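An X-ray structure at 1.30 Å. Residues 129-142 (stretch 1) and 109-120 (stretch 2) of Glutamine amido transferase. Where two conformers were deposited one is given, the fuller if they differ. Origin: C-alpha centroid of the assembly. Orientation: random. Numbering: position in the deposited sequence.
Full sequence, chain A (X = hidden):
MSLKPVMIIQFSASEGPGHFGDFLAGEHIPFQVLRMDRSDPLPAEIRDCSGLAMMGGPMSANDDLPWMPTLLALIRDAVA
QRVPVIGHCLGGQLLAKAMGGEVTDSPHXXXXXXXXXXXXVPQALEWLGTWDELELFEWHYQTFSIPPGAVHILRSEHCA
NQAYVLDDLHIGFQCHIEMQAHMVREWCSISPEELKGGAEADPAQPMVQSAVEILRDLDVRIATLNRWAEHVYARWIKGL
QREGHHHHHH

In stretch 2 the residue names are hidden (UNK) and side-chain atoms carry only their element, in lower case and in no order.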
# COMPACT_ATOMS: atom_id res chain seq x y z
N GLY A 129 -13.72 -7.94 2.31
CA GLY A 129 -15.14 -7.80 2.59
C GLY A 129 -16.07 -8.58 1.66
O GLY A 129 -17.29 -8.62 1.86
N THR A 130 -15.52 -9.17 0.60
CA THR A 130 -16.37 -9.69 -0.48
C THR A 130 -15.47 -10.55 -1.40
O THR A 130 -14.25 -10.43 -1.39
CB THR A 130 -16.96 -8.52 -1.34
OG1 THR A 130 -17.93 -9.01 -2.28
CG2 THR A 130 -15.93 -7.74 -2.03
N TRP A 131 -16.12 -11.36 -2.24
CA TRP A 131 -15.49 -11.91 -3.43
C TRP A 131 -15.95 -11.22 -4.72
O TRP A 131 -15.53 -11.65 -5.79
CB TRP A 131 -15.69 -13.44 -3.60
CG TRP A 131 -14.98 -14.32 -2.61
CD1 TRP A 131 -14.13 -13.95 -1.62
CD2 TRP A 131 -15.08 -15.74 -2.52
NE1 TRP A 131 -13.68 -15.04 -0.90
CE2 TRP A 131 -14.27 -16.17 -1.44
CE3 TRP A 131 -15.74 -16.70 -3.28
CZ2 TRP A 131 -14.15 -17.50 -1.10
CZ3 TRP A 131 -15.61 -18.00 -2.97
CH2 TRP A 131 -14.81 -18.41 -1.90
N ASP A 132 -16.78 -10.20 -4.64
CA ASP A 132 -17.26 -9.51 -5.82
C ASP A 132 -16.03 -8.79 -6.47
O ASP A 132 -15.04 -8.45 -5.82
CB ASP A 132 -18.29 -8.42 -5.46
CG ASP A 132 -19.61 -8.90 -4.87
OD1 ASP A 132 -19.85 -10.10 -4.84
OD2 ASP A 132 -20.35 -7.92 -4.41
N GLU A 133 -16.19 -8.49 -7.75
CA GLU A 133 -15.26 -7.62 -8.46
C GLU A 133 -15.07 -6.32 -7.76
O GLU A 133 -16.04 -5.70 -7.33
CB GLU A 133 -15.80 -7.38 -9.86
CG GLU A 133 -14.86 -6.53 -10.76
CD GLU A 133 -15.38 -6.30 -12.18
OE1 GLU A 133 -16.15 -7.15 -12.69
OE2 GLU A 133 -15.03 -5.26 -12.79
N LEU A 134 -13.82 -5.86 -7.73
CA LEU A 134 -13.41 -4.56 -7.19
C LEU A 134 -12.80 -3.74 -8.29
O LEU A 134 -12.35 -4.25 -9.30
CB LEU A 134 -12.40 -4.77 -6.05
CG LEU A 134 -12.93 -5.49 -4.81
CD1 LEU A 134 -11.81 -5.81 -3.81
CD2 LEU A 134 -13.94 -4.61 -4.05
N GLU A 135 -12.83 -2.45 -8.13
CA GLU A 135 -12.07 -1.54 -8.98
C GLU A 135 -10.87 -1.01 -8.19
O GLU A 135 -10.99 -0.54 -7.07
CB GLU A 135 -12.98 -0.39 -9.45
CG GLU A 135 -12.14 0.73 -10.14
CD GLU A 135 -13.03 1.72 -10.83
OE1 GLU A 135 -13.25 2.78 -10.21
OE2 GLU A 135 -13.48 1.48 -11.94
N LEU A 136 -9.68 -1.10 -8.78
CA LEU A 136 -8.43 -0.68 -8.16
C LEU A 136 -7.86 0.55 -8.84
O LEU A 136 -8.01 0.71 -10.06
CB LEU A 136 -7.38 -1.78 -8.22
CG LEU A 136 -7.83 -3.23 -7.85
CD1 LEU A 136 -6.65 -4.19 -7.82
CD2 LEU A 136 -8.53 -3.22 -6.51
N PHE A 137 -7.21 1.41 -8.09
CA PHE A 137 -6.39 2.49 -8.64
C PHE A 137 -4.95 2.03 -8.71
O PHE A 137 -4.37 1.63 -7.70
CB PHE A 137 -6.46 3.79 -7.84
CG PHE A 137 -5.79 4.93 -8.58
CD1 PHE A 137 -6.41 5.51 -9.64
CD2 PHE A 137 -4.47 5.28 -8.29
CE1 PHE A 137 -5.79 6.56 -10.33
CE2 PHE A 137 -3.83 6.28 -9.00
CZ PHE A 137 -4.47 6.91 -10.03
N GLU A 138 -4.38 2.10 -9.90
CA GLU A 138 -3.03 1.61 -10.18
C GLU A 138 -2.14 2.68 -10.78
O GLU A 138 -2.60 3.48 -11.59
CB GLU A 138 -3.13 0.48 -11.22
CG GLU A 138 -3.92 -0.79 -10.76
CD GLU A 138 -3.26 -1.63 -9.74
OE1 GLU A 138 -2.12 -1.37 -9.29
OE2 GLU A 138 -4.00 -2.61 -9.35
N TRP A 139 -0.85 2.61 -10.47
CA TRP A 139 0.15 3.39 -11.20
C TRP A 139 1.50 2.73 -10.95
O TRP A 139 2.27 3.12 -10.10
CB TRP A 139 0.10 4.87 -10.84
CG TRP A 139 0.85 5.77 -11.78
CD1 TRP A 139 2.05 5.51 -12.42
CD2 TRP A 139 0.49 7.09 -12.14
NE1 TRP A 139 2.41 6.59 -13.17
CE2 TRP A 139 1.47 7.58 -13.02
CE3 TRP A 139 -0.60 7.90 -11.81
CZ2 TRP A 139 1.43 8.89 -13.54
CZ3 TRP A 139 -0.65 9.21 -12.34
CH2 TRP A 139 0.36 9.67 -13.18
N HIS A 140 1.75 1.65 -11.69
CA HIS A 140 2.94 0.82 -11.45
C HIS A 140 3.43 0.13 -12.68
O HIS A 140 2.67 -0.18 -13.59
CB HIS A 140 2.69 -0.24 -10.34
CG HIS A 140 1.84 -1.37 -10.78
ND1 HIS A 140 2.35 -2.62 -11.11
CD2 HIS A 140 0.49 -1.43 -10.95
CE1 HIS A 140 1.33 -3.38 -11.51
NE2 HIS A 140 0.20 -2.68 -11.40
N TYR A 141 4.74 -0.11 -12.66
CA TYR A 141 5.46 -0.81 -13.72
C TYR A 141 6.04 -2.14 -13.31
O TYR A 141 6.53 -2.89 -14.17
CB TYR A 141 6.57 0.11 -14.23
CG TYR A 141 6.09 1.38 -14.87
CD1 TYR A 141 5.79 1.45 -16.21
CD2 TYR A 141 5.95 2.54 -14.13
CE1 TYR A 141 5.34 2.62 -16.80
CE2 TYR A 141 5.54 3.73 -14.75
CZ TYR A 141 5.22 3.74 -16.08
OH TYR A 141 4.83 4.93 -16.63
N GLN A 142 6.08 -2.41 -12.01
CA GLN A 142 6.67 -3.67 -11.51
C GLN A 142 5.65 -4.43 -10.68
O GLN A 142 4.58 -3.92 -10.33
CB GLN A 142 7.97 -3.38 -10.72
CG GLN A 142 8.97 -2.62 -11.53
CD GLN A 142 10.35 -2.66 -10.93
OE1 GLN A 142 10.50 -2.34 -9.73
NE2 GLN A 142 11.39 -3.03 -11.70
N UNK A 109 2.31 -2.30 -17.95
CA UNK A 109 2.06 -1.44 -16.80
C UNK A 109 0.54 -1.39 -16.48
O UNK A 109 -0.29 -1.78 -17.29
c UNK A 109 2.59 -0.05 -17.06
N UNK A 110 0.21 -0.88 -15.29
CA UNK A 110 -1.16 -0.49 -14.99
C UNK A 110 -1.17 0.92 -14.51
O UNK A 110 -0.57 1.21 -13.48
c UNK A 110 -1.83 -1.40 -13.93
o UNK A 110 -2.18 -3.61 -12.09
c UNK A 110 -2.58 -3.75 -13.27
c UNK A 110 -1.96 -2.87 -14.34
o UNK A 110 -3.54 -4.49 -13.63
N UNK A 111 -1.86 1.79 -15.24
CA UNK A 111 -2.03 3.19 -14.84
C UNK A 111 -3.47 3.56 -15.03
O UNK A 111 -3.95 3.65 -16.17
c UNK A 111 -1.33 5.59 -15.01
c UNK A 111 0.39 3.72 -15.44
c UNK A 111 1.45 4.56 -16.21
c UNK A 111 -1.07 4.16 -15.55
N UNK A 112 -4.16 3.79 -13.94
CA UNK A 112 -5.58 4.15 -13.95
C UNK A 112 -6.42 3.16 -13.21
O UNK A 112 -5.95 2.53 -12.26
N UNK A 113 -7.67 3.07 -13.56
CA UNK A 113 -8.68 2.23 -12.88
C UNK A 113 -8.73 0.89 -13.52
O UNK A 113 -8.93 0.82 -14.74
c UNK A 113 -10.06 6.59 -9.50
c UNK A 113 -10.07 3.75 -9.78
c UNK A 113 -10.04 4.55 -10.93
n UNK A 113 -10.05 6.51 -12.04
c UNK A 113 -10.04 5.76 -8.40
c UNK A 113 -10.07 4.34 -8.54
c UNK A 113 -10.02 5.98 -10.78
c UNK A 113 -10.05 5.47 -12.96
c UNK A 113 -10.05 2.92 -12.95
c UNK A 113 -10.04 4.27 -12.33
N UNK A 114 -8.56 -0.16 -12.73
CA UNK A 114 -8.50 -1.53 -13.26
C UNK A 114 -9.49 -2.44 -12.57
O UNK A 114 -9.75 -2.34 -11.36
c UNK A 114 -6.05 -0.96 -13.49
c UNK A 114 -6.79 -2.70 -11.81
c UNK A 114 -7.08 -2.10 -13.17
N UNK A 115 -10.06 -3.34 -13.35
CA UNK A 115 -10.90 -4.41 -12.84
C UNK A 115 -10.08 -5.47 -12.11
O UNK A 115 -9.01 -5.88 -12.58
n UNK A 115 -15.84 -7.42 -15.55
c UNK A 115 -14.91 -6.68 -16.12
n UNK A 115 -14.26 -5.77 -15.39
c UNK A 115 -12.51 -4.13 -14.80
n UNK A 115 -14.63 -6.84 -17.38
c UNK A 115 -13.24 -4.87 -15.90
c UNK A 115 -11.64 -5.06 -13.97
N UNK A 116 -10.55 -5.90 -10.94
CA UNK A 116 -9.85 -6.92 -10.16
C UNK A 116 -10.85 -7.85 -9.48
O UNK A 116 -12.02 -7.50 -9.27
c UNK A 116 -8.85 -6.29 -9.19
N UNK A 117 -10.37 -9.03 -9.18
CA UNK A 117 -11.19 -10.12 -8.60
C UNK A 117 -10.48 -10.70 -7.42
O UNK A 117 -9.34 -11.15 -7.55
c UNK A 117 -12.63 -8.91 -13.97
c UNK A 117 -10.26 -9.13 -13.65
n UNK A 117 -13.95 -9.87 -12.05
c UNK A 117 -12.82 -9.57 -12.73
c UNK A 117 -11.47 -11.20 -9.67
c UNK A 117 -13.60 -10.52 -10.88
c UNK A 117 -12.24 -10.63 -10.80
c UNK A 117 -11.72 -10.01 -11.94
c UNK A 117 -11.36 -8.70 -14.37
c UNK A 117 -10.44 -9.80 -12.40
N UNK A 118 -11.16 -10.75 -6.26
CA UNK A 118 -10.60 -11.48 -5.14
C UNK A 118 -10.35 -12.94 -5.53
O UNK A 118 -11.16 -13.53 -6.24
c UNK A 118 -12.37 -10.00 -5.87
c UNK A 118 -12.38 -10.05 -4.36
c UNK A 118 -11.69 -11.35 -4.05
N UNK A 119 -9.31 -13.55 -4.97
CA UNK A 119 -9.18 -14.98 -5.01
C UNK A 119 -10.23 -15.60 -4.11
O UNK A 119 -10.65 -14.96 -3.13
n UNK A 119 -6.51 -17.09 -6.87
c UNK A 119 -6.65 -15.04 -5.53
c UNK A 119 -7.78 -15.40 -4.55
o UNK A 119 -6.82 -15.08 -7.81
c UNK A 119 -6.70 -15.75 -6.83
N UNK A 120 -10.70 -16.78 -4.48
CA UNK A 120 -11.79 -17.44 -3.74
C UNK A 120 -11.24 -18.19 -2.55
O UNK A 120 -11.25 -19.43 -2.54
c UNK A 120 -13.30 -17.52 -5.73
c UNK A 120 -14.68 -17.14 -7.39
n UNK A 120 -14.19 -15.98 -7.02
c UNK A 120 -13.30 -16.19 -6.00
n UNK A 120 -14.18 -18.09 -6.61
c UNK A 120 -12.56 -18.30 -4.70
O HOH W 1 -16.93 -9.71 -12.64
O HOH W 2 -13.67 -13.19 -7.26

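Position 109 carries a single side-chain carbon, pointing toward stretch 1 with its CB 3.6 Å from Tyr141 CD1. It is alanine, a small methyl packed against the side chain of Tyr141.

Position 110 has three carbons, the last bearing two oxygens. One oxygen lies 2.6 Å from His140 NE2, in line with the N-H and near the imidazole plane: Glu110, whose OE1 accepts this hydrogen bond. The same OE1 lies 3.4 Å from Glu138 OE2, two carboxylates close together; Glu110 has further partners elsewhere in the structure.

Position 111 has four carbons forked at the first, one arm two carbons long. The short arm sits over the indole face of Trp139, 3.7 Å from Trp139 CD2, while the longer arm ends 3.4 Å from Tyr141 OH. Isoleucine, with its unequal arms, reaches both.

Position 112 has no side-chain atoms, and its N donates to Glu138 O at 2.8 Å. The chain turns a corner here, yet the pairing continues. At these backbone angles a CB would be jammed against the preceding carbonyl oxygen: glycine.

Position 113 bears one carbon, then fused five- and six-membered rings of eight carbons and one nitrogen. Their broad face receives the edge of Phe137, six-membered ring centroids 5.0 Å apart and planes at 69°: tryptophan.

Position 114 has one carbon carrying two more, which pack on Leu136 and Glu138: valine, apolar and compact.

Position 115 shows three carbons, a nitrogen, then a carbon with two nitrogens, facing the Glu133 carboxylate. This is arginine, forming a salt bridge through two hydrogen bonds, Arg115 NE to Glu133 OE2 at 2.8 Å and Arg115 NH2 to Glu133 OE1 at 2.9 Å.

Position 116 has one carbon, its CB 3.3 Å from Leu136 CD1: alanine, small enough for this close approach.

Position 117 has one carbon, then fused five- and six-membered rings of eight carbons and one nitrogen. A water accepts from that nitrogen and donates to Glu133 OE1: tryptophan, whose indole N-H suits the bridge.

Position 118 has three carbons closed onto the backbone N, packing near Asp132 O and Leu134: proline, with CD 3.1 Å from Asp132 O.

Position 119, three carbons ending in one oxygen and one nitrogen, directs its CB away from stretch 1: glutamine, polar and contributing little contact.

Position 120 has one carbon and a five-membered ring with two nitrogens, stacked, offset, on the Trp131 six-membered ring, planes at 5°: histidine, suitably flat.

Antiparallel backbone pairing thus sets the register from Leu134–Ala116 to His140–Glu110. Side chains alternate: Leu134, Leu136 and Val114 share one face, Phe137, Trp113 and Ile111 the other, while Trp131 and His120 extend the contact beyond the paired strands.

Stretch 2, residues 109-120: AEIGWVRAWPQH
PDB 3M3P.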